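Long-range contacts in hydrogenase maturation protease (Wolinella succinogenes, PDB 3PU6), which is probably an endopeptidase of the hydrogenase maturation family, one that would activate its target enzyme by processing a precursor: residues K5-V10 against V58-D63; E30-W35 against G139-L144; G49-L54 against S98-I103; F75-D80 against C104-F109. One frame throughout, in Å; residues are numbered along the deposited sequence.

Contact 1. Residues K5-V10 against V58-D63; sequences KVLLCV and VIVVAD
Leu7 and Val60 meet in the most closely packed part of this strand pair. In Leu7, CG stands anti to the backbone N (chi1 172°), and chi2 (50°) then brings CD1 to the neighbouring strand, 3.5 Å from Val60 CG1. Ala62 CB lies on the same methyl, 4.0 Å from Leu7 CD1. The backbones beneath are drawn together by five hydrogen bonds, given alternately by the two strands. Val6 N to Val58 O, at 2.7 Å, is almost straight, and the row runs on through Val60, Leu8 and Ala62 to Val10 N, which reaches Ala62 O at 3.0 Å. The pair lies in the middle of a mixed sheet with helices on both faces, a three-layer alpha/beta/alpha fold. Helices 20-31 and 128-147 cover the side bearing Leu7, Val60 and Ala62, and helices 48-54 and 94-103 cover the side bearing Val6, Leu8, Ile59 and Val61. On that second side the fit between the strands is looser: Leu8 CD2 comes no nearer than 4.4 Å to Val61 CG2, and Val6 and Ile59 are about as far apart. Val6 packs there on Leu51 and Leu54, and Val61 meets Leu100. Cys9 scarcely touches the partner strand and turns its sulfur to helix 20-31. At the C-terminal end Val10 and Val61 stand side by side, and Val10 CG1 rests 3.6 Å from Asp63 OD1. At the other end the Lys5 side chain leads away from the partner strand, to a salt bridge with Glu34.

Contact 2. Residues E30-W35 against G139-L144; sequences EQMPEW and GRIKEL
Ile141 is the first residue of 139-144 to meet 30-35, and its CG2 methyl does the work. That carbon stands over one face of the Trp35 indole, 4.2 Å from the centroid of the six-membered ring and 18° off its normal, a CH-pi contact displaced somewhat toward the rim. The same methyl also meets the selenium of Met32, a selenomethionine, which approaches CG2 from a different side, at 3.7 Å. Lys142 comes next, at the exposed margin, its side chain crossing that of Met32 obliquely. Its CG lies 3.6 Å from Met32 SE, and the chain then stretches, extended beyond CG, to bring NZ to Gln31. There the ammonium gives a hydrogen bond to Gln31 OE1 at 2.6 Å, lying in the plane of the amide, with the two side chains crossing at about a right angle. Leu144, one turn on from Ile141, reaches back with CD2 to the indole edge, 3.9 Å from Trp35 CH2. The contact joins helix 128-147 to the chain where helix 20-31 ends and a type I turn, Met32 to Trp35, leads into strand 35-41. Both helices lie on the side of the sheet that carries Trp35 and Val60, and Val28 of the first touches Ile141 of the second. Val28 and Val60 also pack against Trp35, and Asp145 takes a weak hydrogen bond from its NE1. The chemistry is therefore graded: buried apolar groups hold the indole by face and edge, while at the exposed margin a charged donor meets a neutral amide oxygen.

Contact 3. Residues G49-L54 against S98-I103; sequences GKLREL and SYLRGI
Leu51 and Arg52 of one helix meet Tyr99, Leu100 and Ile103 of another, two neighbouring helices lying side by side in one outer layer of an alpha/beta/alpha sandwich. Their axes run 22° from parallel and 10.7 Å apart, and side chains meet across the space between them. Leu51 is the residue to follow. Its CB already touches, with Ile103 CD1 at 3.6 Å. CG is anti to the carbonyl carbon (chi1 -77°); of its two methyls, CD1 meets Leu100 CD2, at 3.8 Å, while CD2 meets Val6 of strand 5-10. One leucine thus binds helix to helix and helix to sheet, and Phe38 on strand 35-41 adds to the floor beneath it. Ile103 works from the second helix: besides meeting Leu51, its CD1 lies 4.1 Å from Arg52 N, so the isoleucine tip rests on the turn where the two residues join. Farther from the sheet the character changes. The Arg52 chain is extended from CG to NE and crosses the Tyr99 side chain at about a right angle, with guanidinium and ring close to perpendicular. Aliphatic atoms share in this approach, Arg52 CG lying 3.2 Å from Tyr99 OH. Phe48, in the same helix as Leu51, stacks with the Tyr99 ring. The polar link itself comes at the ring's edge, near its plane, where Arg52 NE gives Tyr99 OH a weak hydrogen bond of 2.7 Å, bent to 126° at the hydrogen.

Contact 4. Residues F75-D80 against C104-F109; sequences FLDLSD and CSKTIF
The antiparallel border of the mixed sheet is made here, where Leu76 pairs with Phe109 and places strand 73-77 as the outermost strand beside 106-114. Leu76 and Phe109 form a hydrogen-bonded pair: Leu76 N reaches Phe109 O at 2.9 Å, and Phe109 N returns to Leu76 O at 2.8 Å. Beyond the non-hydrogen-bonded pair of Asp77 and Ile108, Leu78 N carries the pairing on to Thr107 O, at 2.8 Å, just as the chain enters a type I turn toward the N-cap residue Asp80. The Phe75 ring sets its edge against Phe109 O, with CD1 at 3.4 Å, and lies obliquely to the CG2 methyl of Ile108. Leu144 of helix 128-147 packs on both these side chains. On the other side of the sheet Leu78 CD1 lies 3.9 Å from Phe109 CB, the two side chains pointing the same way. The Lys106 chain bends at chi2 (-44°), which sets CD; its NZ forms a salt bridge of 2.6 Å with Asp77 OD2, coming from above the carboxylate plane. Opposite charges so close should favour the ionised form of each, adding a side-chain tie just where the backbone pairing gives way to the turn.

How the contacts relate
Contact 1 is the hub, its centre about 4 Å from that of the chain and 10 to 11 Å from the centres of the other three. Contact 4 extends the same sheet, strand 58-66 bonding to 106-114 through Ile59 O and Ile108 N, 2.8 Å apart. Contacts 2 and 3 lie on opposite sides of that sheet, with centres about 20 Å apart and nearest atoms about 8 Å apart. Contact 2 touches contact 1 where Leu144 CD2 meets Val60 CG2 at 3.6 Å. Contact 3 reaches contact 4 through Arg101 NE, a probable hydrogen bond of 2.9 Å to Leu78 O. How the four stand to a peptidase site remains open.

Contact 1. Residues K5-V10 against V58-D63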
loop_
_atom_site.group_PDB
_atom_site.type_symbol
_atom_site.label_atom_id
_atom_site.label_comp_id
_atom_site.label_asym_id
_atom_site.label_seq_id
_atom_site.Cartn_x
_atom_site.Cartn_y
_atom_site.Cartn_z
ATOM N N LYS A 5 -11.136 7.528 2.528
ATOM C CA LYS A 5 -9.871 7.110 1.943
ATOM C C LYS A 5 -9.077 6.151 2.837
ATOM O O LYS A 5 -8.659 6.518 3.933
ATOM C CB LYS A 5 -9.033 8.337 1.663
ATOM C CG LYS A 5 -9.751 9.383 0.836
ATOM C CD LYS A 5 -8.972 10.690 0.846
ATOM C CE LYS A 5 -9.880 11.811 1.221
ATOM N NZ LYS A 5 -9.183 12.677 2.196
ATOM N N VAL A 6 -8.869 4.926 2.352
ATOM C CA VAL A 6 -8.140 3.889 3.094
ATOM C C VAL A 6 -6.805 3.536 2.452
ATOM O O VAL A 6 -6.700 3.424 1.235
ATOM C CB VAL A 6 -8.946 2.563 3.199
ATOM C CG1 VAL A 6 -8.074 1.450 3.763
ATOM C CG2 VAL A 6 -10.179 2.744 4.042
ATOM N N LEU A 7 -5.792 3.352 3.287
ATOM C CA LEU A 7 -4.503 2.844 2.844
ATOM C C LEU A 7 -4.224 1.504 3.516
ATOM O O LEU A 7 -3.998 1.461 4.727
ATOM C CB LEU A 7 -3.385 3.837 3.186
ATOM C CG LEU A 7 -1.948 3.350 2.957
ATOM C CD1 LEU A 7 -1.787 2.754 1.548
ATOM C CD2 LEU A 7 -0.936 4.478 3.212
ATOM N N LEU A 8 -4.246 0.425 2.729
ATOM C CA LEU A 8 -3.945 -0.920 3.231
ATOM C C LEU A 8 -2.474 -1.282 3.054
ATOM O O LEU A 8 -2.022 -1.512 1.945
ATOM C CB LEU A 8 -4.832 -1.986 2.561
ATOM C CG LEU A 8 -4.586 -3.471 2.928
ATOM C CD1 LEU A 8 -4.747 -3.753 4.415
ATOM C CD2 LEU A 8 -5.463 -4.433 2.118
ATOM N N CYS A 9 -1.730 -1.350 4.152
ATOM C CA CYS A 9 -0.304 -1.631 4.063
ATOM C C CYS A 9 -0.011 -3.106 4.240
ATOM O O CYS A 9 -0.389 -3.706 5.248
ATOM C CB CYS A 9 0.486 -0.840 5.087
ATOM S SG CYS A 9 0.063 0.859 5.072
ATOM N N VAL A 10 0.677 -3.662 3.238
ATOM C CA VAL A 10 1.049 -5.069 3.166
ATOM C C VAL A 10 2.574 -5.200 3.316
ATOM O O VAL A 10 3.317 -4.299 2.924
ATOM C CB VAL A 10 0.581 -5.682 1.818
ATOM C CG1 VAL A 10 1.008 -7.142 1.687
ATOM C CG2 VAL A 10 -0.920 -5.550 1.668
ATOM N N VAL A 58 -12.109 5.307 -1.563
ATOM C CA VAL A 58 -10.801 5.033 -2.124
ATOM C C VAL A 58 -9.973 4.059 -1.275
ATOM O O VAL A 58 -9.766 4.275 -0.087
ATOM C CB VAL A 58 -9.999 6.325 -2.233
ATOM C CG1 VAL A 58 -8.627 6.043 -2.790
ATOM C CG2 VAL A 58 -10.739 7.311 -3.086
ATOM N N ILE A 59 -9.481 3.002 -1.906
ATOM C CA ILE A 59 -8.511 2.111 -1.285
ATOM C C ILE A 59 -7.184 2.152 -2.038
ATOM O O ILE A 59 -7.100 1.808 -3.210
ATOM C CB ILE A 59 -8.984 0.637 -1.267
ATOM C CG1 ILE A 59 -10.324 0.509 -0.553
ATOM C CG2 ILE A 59 -7.923 -0.245 -0.627
ATOM C CD1 ILE A 59 -10.960 -0.841 -0.715
ATOM N N VAL A 60 -6.148 2.584 -1.346
ATOM C CA VAL A 60 -4.805 2.402 -1.820
ATOM C C VAL A 60 -4.210 1.216 -1.075
ATOM O O VAL A 60 -4.199 1.185 0.161
ATOM C CB VAL A 60 -3.954 3.641 -1.566
ATOM C CG1 VAL A 60 -2.504 3.351 -1.872
ATOM C CG2 VAL A 60 -4.453 4.789 -2.413
ATOM N N VAL A 61 -3.742 0.232 -1.843
ATOM C CA VAL A 61 -3.068 -0.935 -1.295
ATOM C C VAL A 61 -1.591 -0.820 -1.631
ATOM O O VAL A 61 -1.228 -0.845 -2.785
ATOM C CB VAL A 61 -3.695 -2.276 -1.815
ATOM C CG1 VAL A 61 -3.827 -2.283 -3.322
ATOM C CG2 VAL A 61 -2.893 -3.474 -1.346
ATOM N N ALA A 62 -0.753 -0.656 -0.614
ATOM C CA ALA A 62 0.682 -0.518 -0.808
ATOM C C ALA A 62 1.482 -1.766 -0.396
ATOM O O ALA A 62 1.162 -2.423 0.592
ATOM C CB ALA A 62 1.184 0.682 -0.063
ATOM N N ASP A 63 2.538 -2.066 -1.155
ATOM C CA ASP A 63 3.350 -3.264 -0.926
ATOM C C ASP A 63 4.769 -3.082 -1.420
ATOM O O ASP A 63 5.008 -2.329 -2.345
ATOM C CB ASP A 63 2.743 -4.486 -1.630
ATOM C CG ASP A 63 3.176 -5.795 -0.984
ATOM O OD1 ASP A 63 3.876 -5.731 0.060
ATOM O OD2 ASP A 63 2.816 -6.887 -1.500
#

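Contact 2. Residues E30-W35 against G139-L144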
loop_
_atom_site.group_PDB
_atom_site.type_symbol
_atom_site.label_atom_id
_atom_site.label_comp_id
_atom_site.label_asym_id
_atom_site.label_seq_id
_atom_site.Cartn_x
_atom_site.Cartn_y
_atom_site.Cartn_z
ATOM N N GLU A 30 0.558 9.641 10.597
ATOM C CA GLU A 30 1.016 10.890 11.197
ATOM C C GLU A 30 0.554 12.100 10.413
ATOM O O GLU A 30 -0.122 12.969 10.942
ATOM C CB GLU A 30 2.540 10.937 11.266
ATOM C CG GLU A 30 3.129 10.127 12.388
ATOM C CD GLU A 30 4.557 9.680 12.089
ATOM O OE1 GLU A 30 5.231 10.355 11.273
ATOM O OE2 GLU A 30 5.000 8.655 12.671
ATOM N N GLN A 31 0.934 12.166 9.147
ATOM C CA GLN A 31 0.715 13.374 8.366
ATOM C C GLN A 31 -0.697 13.555 7.811
ATOM O O GLN A 31 -1.092 14.671 7.471
ATOM C CB GLN A 31 1.713 13.426 7.226
ATOM C CG GLN A 31 3.142 13.252 7.674
ATOM C CD GLN A 31 4.111 13.659 6.595
ATOM O OE1 GLN A 31 3.717 14.257 5.584
ATOM N NE2 GLN A 31 5.389 13.348 6.798
HETATM N N MSE A 32 -1.461 12.470 7.733
HETATM C CA MSE A 32 -2.679 12.476 6.931
HETATM C C MSE A 32 -3.883 11.865 7.614
HETATM O O MSE A 32 -4.404 10.848 7.162
HETATM C CB MSE A 32 -2.413 11.769 5.609
HETATM C CG MSE A 32 -1.140 12.293 4.950
HETATM SE SE MSE A 32 -1.011 12.000 3.032
HETATM C CE MSE A 32 -2.470 13.137 2.412
ATOM N N PRO A 33 -4.352 12.518 8.682
ATOM C CA PRO A 33 -5.441 12.083 9.565
ATOM C C PRO A 33 -6.754 11.765 8.840
ATOM O O PRO A 33 -7.530 10.953 9.338
ATOM C CB PRO A 33 -5.629 13.285 10.491
ATOM C CG PRO A 33 -4.309 13.992 10.464
ATOM C CD PRO A 33 -3.832 13.843 9.062
ATOM N N GLU A 34 -7.011 12.397 7.700
ATOM C CA GLU A 34 -8.220 12.097 6.934
ATOM C C GLU A 34 -8.175 10.712 6.280
ATOM O O GLU A 34 -9.199 10.184 5.817
ATOM C CB GLU A 34 -8.452 13.163 5.875
ATOM C CG GLU A 34 -8.972 14.459 6.434
ATOM C CD GLU A 34 -9.437 15.399 5.344
ATOM O OE1 GLU A 34 -9.492 14.958 4.170
ATOM O OE2 GLU A 34 -9.744 16.574 5.657
ATOM N N TRP A 35 -6.973 10.140 6.231
ATOM C CA TRP A 35 -6.771 8.772 5.773
ATOM C C TRP A 35 -6.832 7.830 6.964
ATOM O O TRP A 35 -6.162 8.055 7.982
ATOM C CB TRP A 35 -5.404 8.634 5.091
ATOM C CG TRP A 35 -5.360 9.228 3.741
ATOM C CD1 TRP A 35 -5.296 10.558 3.428
ATOM C CD2 TRP A 35 -5.392 8.522 2.502
ATOM N NE1 TRP A 35 -5.290 10.721 2.063
ATOM C CE2 TRP A 35 -5.345 9.488 1.471
ATOM C CE3 TRP A 35 -5.459 7.174 2.160
ATOM C CZ2 TRP A 35 -5.358 9.142 0.127
ATOM C CZ3 TRP A 35 -5.477 6.834 0.829
ATOM C CH2 TRP A 35 -5.431 7.813 -0.174
ATOM N N GLY A 139 4.953 11.001 -0.747
ATOM C CA GLY A 139 4.776 12.059 -1.713
ATOM C C GLY A 139 3.584 11.786 -2.599
ATOM O O GLY A 139 2.698 12.636 -2.744
ATOM N N ARG A 140 3.552 10.588 -3.180
ATOM C CA ARG A 140 2.514 10.236 -4.149
ATOM C C ARG A 140 1.123 10.090 -3.535
ATOM O O ARG A 140 0.117 10.315 -4.209
ATOM C CB ARG A 140 2.907 8.972 -4.918
ATOM C CG ARG A 140 4.381 8.946 -5.308
ATOM C CD ARG A 140 4.714 10.025 -6.332
ATOM N NE ARG A 140 4.022 9.772 -7.595
ATOM C CZ ARG A 140 4.404 8.866 -8.497
ATOM N NH1 ARG A 140 5.491 8.115 -8.284
ATOM N NH2 ARG A 140 3.701 8.709 -9.618
ATOM N N ILE A 141 1.064 9.718 -2.260
ATOM C CA ILE A 141 -0.224 9.598 -1.573
ATOM C C ILE A 141 -0.775 10.985 -1.401
ATOM O O ILE A 141 -1.967 11.210 -1.553
ATOM C CB ILE A 141 -0.121 8.906 -0.178
ATOM C CG1 ILE A 141 0.039 7.400 -0.346
ATOM C CG2 ILE A 141 -1.380 9.146 0.636
ATOM C CD1 ILE A 141 -1.155 6.766 -1.016
ATOM N N LYS A 142 0.123 11.911 -1.089
ATOM C CA LYS A 142 -0.228 13.310 -0.955
ATOM C C LYS A 142 -0.693 13.874 -2.295
ATOM O O LYS A 142 -1.618 14.685 -2.336
ATOM C CB LYS A 142 0.958 14.106 -0.428
ATOM C CG LYS A 142 1.311 13.827 1.014
ATOM C CD LYS A 142 2.609 14.518 1.375
ATOM C CE LYS A 142 2.751 14.742 2.874
ATOM N NZ LYS A 142 4.126 15.234 3.231
ATOM N N GLU A 143 -0.067 13.441 -3.391
ATOM C CA GLU A 143 -0.467 13.904 -4.726
ATOM C C GLU A 143 -1.852 13.376 -5.060
ATOM O O GLU A 143 -2.694 14.103 -5.598
ATOM C CB GLU A 143 0.551 13.492 -5.800
ATOM C CG GLU A 143 1.955 14.064 -5.573
ATOM C CD GLU A 143 3.053 13.339 -6.357
ATOM O OE1 GLU A 143 2.763 12.820 -7.464
ATOM O OE2 GLU A 143 4.210 13.302 -5.855
ATOM N N LEU A 144 -2.089 12.113 -4.716
ATOM C CA LEU A 144 -3.383 11.483 -4.957
ATOM C C LEU A 144 -4.475 12.159 -4.151
ATOM O O LEU A 144 -5.591 12.354 -4.625
ATOM C CB LEU A 144 -3.327 10.008 -4.595
ATOM C CG LEU A 144 -4.715 9.381 -4.578
ATOM C CD1 LEU A 144 -5.312 9.392 -5.979
ATOM C CD2 LEU A 144 -4.663 7.983 -3.985
#

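Contact 3. Residues G49-L54 against S98-I103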
loop_
_atom_site.group_PDB
_atom_site.type_symbol
_atom_site.label_atom_id
_atom_site.label_comp_id
_atom_site.label_asym_id
_atom_site.label_seq_id
_atom_site.Cartn_x
_atom_site.Cartn_y
_atom_site.Cartn_z
ATOM N N GLY A 49 -12.880 -7.383 6.939
ATOM C CA GLY A 49 -14.075 -7.147 7.707
ATOM C C GLY A 49 -14.294 -5.667 7.870
ATOM O O GLY A 49 -15.332 -5.142 7.475
ATOM N N LYS A 50 -13.298 -5.008 8.456
ATOM C CA LYS A 50 -13.285 -3.566 8.634
ATOM C C LYS A 50 -13.518 -2.827 7.321
ATOM O O LYS A 50 -14.153 -1.766 7.288
ATOM C CB LYS A 50 -11.934 -3.123 9.180
ATOM C CG LYS A 50 -11.362 -3.977 10.277
ATOM C CD LYS A 50 -10.084 -3.336 10.779
ATOM C CE LYS A 50 -9.694 -3.875 12.143
ATOM N NZ LYS A 50 -8.635 -3.041 12.794
ATOM N N LEU A 51 -12.958 -3.383 6.253
ATOM C CA LEU A 51 -13.095 -2.802 4.946
ATOM C C LEU A 51 -14.525 -2.852 4.429
ATOM O O LEU A 51 -15.030 -1.850 3.944
ATOM C CB LEU A 51 -12.138 -3.463 3.959
ATOM C CG LEU A 51 -10.673 -3.025 4.078
ATOM C CD1 LEU A 51 -9.784 -3.831 3.122
ATOM C CD2 LEU A 51 -10.521 -1.521 3.847
ATOM N N ARG A 52 -15.179 -4.005 4.504
ATOM C CA ARG A 52 -16.562 -4.077 4.056
ATOM C C ARG A 52 -17.362 -3.048 4.835
ATOM O O ARG A 52 -18.197 -2.324 4.290
ATOM C CB ARG A 52 -17.165 -5.447 4.327
ATOM C CG ARG A 52 -16.522 -6.616 3.603
ATOM C CD ARG A 52 -17.054 -7.960 4.148
ATOM N NE ARG A 52 -16.160 -9.070 3.798
ATOM C CZ ARG A 52 -15.607 -9.911 4.672
ATOM N NH1 ARG A 52 -15.881 -9.782 5.967
ATOM N NH2 ARG A 52 -14.795 -10.892 4.256
ATOM N N GLU A 53 -17.066 -2.995 6.127
ATOM C CA GLU A 53 -17.865 -2.299 7.108
ATOM C C GLU A 53 -17.733 -0.783 6.982
ATOM O O GLU A 53 -18.645 -0.027 7.334
ATOM C CB GLU A 53 -17.425 -2.759 8.495
ATOM C CG GLU A 53 -18.317 -2.287 9.627
ATOM C CD GLU A 53 -19.773 -2.691 9.446
ATOM O OE1 GLU A 53 -20.048 -3.815 8.962
ATOM O OE2 GLU A 53 -20.646 -1.870 9.798
ATOM N N LEU A 54 -16.592 -0.342 6.480
ATOM C CA LEU A 54 -16.316 1.074 6.329
ATOM C C LEU A 54 -16.743 1.620 4.961
ATOM O O LEU A 54 -16.976 2.813 4.815
ATOM C CB LEU A 54 -14.830 1.301 6.556
ATOM C CG LEU A 54 -14.217 2.626 6.141
ATOM C CD1 LEU A 54 -14.907 3.744 6.883
ATOM C CD2 LEU A 54 -12.736 2.598 6.446
ATOM N N SER A 98 -8.318 -8.252 -6.392
ATOM C CA SER A 98 -9.624 -8.453 -7.022
ATOM C C SER A 98 -10.720 -8.482 -5.976
ATOM O O SER A 98 -11.886 -8.245 -6.276
ATOM C CB SER A 98 -9.663 -9.712 -7.895
ATOM O OG SER A 98 -9.138 -10.831 -7.213
ATOM N N TYR A 99 -10.343 -8.752 -4.737
ATOM C CA TYR A 99 -11.309 -8.665 -3.674
ATOM C C TYR A 99 -11.623 -7.202 -3.418
ATOM O O TYR A 99 -12.789 -6.816 -3.311
ATOM C CB TYR A 99 -10.797 -9.302 -2.394
ATOM C CG TYR A 99 -11.760 -9.055 -1.276
ATOM C CD1 TYR A 99 -11.467 -8.138 -0.271
ATOM C CD2 TYR A 99 -13.003 -9.691 -1.253
ATOM C CE1 TYR A 99 -12.379 -7.885 0.760
ATOM C CE2 TYR A 99 -13.921 -9.451 -0.231
ATOM C CZ TYR A 99 -13.602 -8.543 0.771
ATOM O OH TYR A 99 -14.498 -8.285 1.781
ATOM N N LEU A 100 -10.571 -6.395 -3.323
ATOM C CA LEU A 100 -10.717 -4.976 -3.016
ATOM C C LEU A 100 -11.539 -4.252 -4.081
ATOM O O LEU A 100 -12.393 -3.426 -3.759
ATOM C CB LEU A 100 -9.349 -4.318 -2.859
ATOM C CG LEU A 100 -8.414 -4.971 -1.845
ATOM C CD1 LEU A 100 -7.029 -4.362 -1.953
ATOM C CD2 LEU A 100 -8.964 -4.863 -0.424
ATOM N N ARG A 101 -11.292 -4.582 -5.343
ATOM C CA ARG A 101 -12.029 -3.984 -6.439
ATOM C C ARG A 101 -13.507 -4.260 -6.276
ATOM O O ARG A 101 -14.344 -3.516 -6.786
ATOM C CB ARG A 101 -11.571 -4.544 -7.779
ATOM C CG ARG A 101 -10.138 -4.279 -8.117
ATOM C CD ARG A 101 -9.743 -5.041 -9.389
ATOM N NE ARG A 101 -9.990 -4.303 -10.625
ATOM C CZ ARG A 101 -11.047 -4.474 -11.413
ATOM N NH1 ARG A 101 -11.980 -5.360 -11.102
ATOM N NH2 ARG A 101 -11.174 -3.752 -12.518
ATOM N N GLY A 102 -13.819 -5.346 -5.580
ATOM C CA GLY A 102 -15.195 -5.737 -5.353
ATOM C C GLY A 102 -15.819 -4.957 -4.220
ATOM O O GLY A 102 -17.011 -4.691 -4.230
ATOM N N ILE A 103 -15.013 -4.601 -3.230
ATOM C CA ILE A 103 -15.468 -3.698 -2.192
ATOM C C ILE A 103 -15.573 -2.275 -2.745
ATOM O O ILE A 103 -16.500 -1.535 -2.417
ATOM C CB ILE A 103 -14.469 -3.610 -1.025
ATOM C CG1 ILE A 103 -14.221 -4.944 -0.360
ATOM C CG2 ILE A 103 -14.955 -2.618 0.050
ATOM C CD1 ILE A 103 -13.446 -4.728 0.909
#

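Contact 4. Residues F75-D80 against C104-F109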
loop_
_atom_site.group_PDB
_atom_site.type_symbol
_atom_site.label_atom_id
_atom_site.label_comp_id
_atom_site.label_asym_id
_atom_site.label_seq_id
_atom_site.Cartn_x
_atom_site.Cartn_y
_atom_site.Cartn_z
ATOM N N PHE A 75 2.284 3.046 -9.596
ATOM C CA PHE A 75 1.103 3.694 -9.046
ATOM C C PHE A 75 -0.082 3.660 -10.013
ATOM O O PHE A 75 -0.133 4.439 -10.941
ATOM C CB PHE A 75 1.472 5.125 -8.657
ATOM C CG PHE A 75 0.574 5.724 -7.616
ATOM C CD1 PHE A 75 -0.056 4.923 -6.681
ATOM C CD2 PHE A 75 0.375 7.095 -7.563
ATOM C CE1 PHE A 75 -0.880 5.481 -5.720
ATOM C CE2 PHE A 75 -0.449 7.658 -6.610
ATOM C CZ PHE A 75 -1.082 6.857 -5.693
ATOM N N LEU A 76 -1.040 2.763 -9.798
ATOM C CA LEU A 76 -2.075 2.515 -10.803
ATOM C C LEU A 76 -3.503 2.458 -10.276
ATOM O O LEU A 76 -3.749 1.956 -9.193
ATOM C CB LEU A 76 -1.791 1.196 -11.505
ATOM C CG LEU A 76 -0.430 0.971 -12.154
ATOM C CD1 LEU A 76 -0.050 -0.441 -11.931
ATOM C CD2 LEU A 76 -0.489 1.254 -13.626
ATOM N N ASP A 77 -4.449 2.935 -11.075
ATOM C CA ASP A 77 -5.856 2.891 -10.716
ATOM C C ASP A 77 -6.507 1.661 -11.309
ATOM O O ASP A 77 -6.829 1.650 -12.498
ATOM C CB ASP A 77 -6.570 4.129 -11.254
ATOM C CG ASP A 77 -8.090 4.025 -11.161
ATOM O OD1 ASP A 77 -8.605 3.194 -10.367
ATOM O OD2 ASP A 77 -8.764 4.793 -11.887
ATOM N N LEU A 78 -6.720 0.636 -10.480
ATOM C CA LEU A 78 -7.241 -0.656 -10.960
ATOM C C LEU A 78 -8.745 -0.651 -11.216
ATOM O O LEU A 78 -9.315 -1.649 -11.631
ATOM C CB LEU A 78 -6.808 -1.806 -10.052
ATOM C CG LEU A 78 -5.279 -1.854 -9.958
ATOM C CD1 LEU A 78 -4.816 -3.024 -9.142
ATOM C CD2 LEU A 78 -4.627 -1.881 -11.336
ATOM N N SER A 79 -9.365 0.499 -10.984
ATOM C CA SER A 79 -10.704 0.794 -11.467
ATOM C C SER A 79 -10.724 0.795 -12.996
ATOM O O SER A 79 -11.699 0.380 -13.625
ATOM C CB SER A 79 -11.156 2.161 -10.937
ATOM O OG SER A 79 -11.867 2.897 -11.918
ATOM N N ASP A 80 -9.646 1.271 -13.598
ATOM C CA ASP A 80 -9.516 1.198 -15.039
ATOM C C ASP A 80 -9.386 -0.262 -15.469
ATOM O O ASP A 80 -8.438 -0.940 -15.092
ATOM C CB ASP A 80 -8.294 1.980 -15.502
ATOM C CG ASP A 80 -8.217 2.072 -17.002
ATOM O OD1 ASP A 80 -9.168 2.626 -17.577
ATOM O OD2 ASP A 80 -7.229 1.593 -17.607
ATOM N N CYS A 104 -14.602 -1.906 -3.578
ATOM C CA CYS A 104 -14.368 -0.513 -3.950
ATOM C C CYS A 104 -13.950 -0.347 -5.401
ATOM O O CYS A 104 -13.067 -1.051 -5.875
ATOM C CB CYS A 104 -13.247 0.030 -3.087
ATOM S SG CYS A 104 -13.050 1.760 -3.234
ATOM N N SER A 105 -14.560 0.604 -6.099
ATOM C CA SER A 105 -14.202 0.887 -7.494
ATOM C C SER A 105 -12.833 1.579 -7.623
ATOM O O SER A 105 -11.980 1.153 -8.419
ATOM C CB SER A 105 -15.278 1.749 -8.149
ATOM O OG SER A 105 -15.404 2.988 -7.470
ATOM N N LYS A 106 -12.635 2.644 -6.847
ATOM C CA LYS A 106 -11.323 3.264 -6.738
ATOM C C LYS A 106 -10.330 2.437 -5.931
ATOM O O LYS A 106 -9.918 2.856 -4.850
ATOM C CB LYS A 106 -11.413 4.632 -6.094
ATOM C CG LYS A 106 -11.531 5.769 -7.067
ATOM C CD LYS A 106 -10.571 5.618 -8.236
ATOM C CE LYS A 106 -10.745 6.785 -9.196
ATOM N NZ LYS A 106 -10.125 6.501 -10.514
ATOM N N THR A 107 -9.934 1.279 -6.459
ATOM C CA THR A 107 -8.809 0.549 -5.905
ATOM C C THR A 107 -7.519 0.896 -6.629
ATOM O O THR A 107 -7.328 0.561 -7.796
ATOM C CB THR A 107 -8.984 -0.975 -5.975
ATOM O OG1 THR A 107 -10.177 -1.352 -5.279
ATOM C CG2 THR A 107 -7.776 -1.666 -5.334
ATOM N N ILE A 108 -6.619 1.538 -5.910
ATOM C CA ILE A 108 -5.355 1.941 -6.464
ATOM C C ILE A 108 -4.224 1.106 -5.894
ATOM O O ILE A 108 -4.124 0.959 -4.684
ATOM C CB ILE A 108 -5.112 3.439 -6.180
ATOM C CG1 ILE A 108 -6.104 4.282 -6.992
ATOM C CG2 ILE A 108 -3.671 3.820 -6.480
ATOM C CD1 ILE A 108 -6.548 5.517 -6.294
ATOM N N PHE A 109 -3.372 0.561 -6.767
ATOM C CA PHE A 109 -2.153 -0.130 -6.330
ATOM C C PHE A 109 -0.952 0.809 -6.260
ATOM O O PHE A 109 -0.758 1.629 -7.138
ATOM C CB PHE A 109 -1.821 -1.360 -7.207
ATOM C CG PHE A 109 -0.587 -2.114 -6.747
ATOM C CD1 PHE A 109 -0.629 -2.949 -5.641
ATOM C CD2 PHE A 109 0.630 -1.943 -7.390
ATOM C CE1 PHE A 109 0.528 -3.606 -5.194
ATOM C CE2 PHE A 109 1.781 -2.600 -6.950
ATOM C CZ PHE A 109 1.732 -3.423 -5.856
#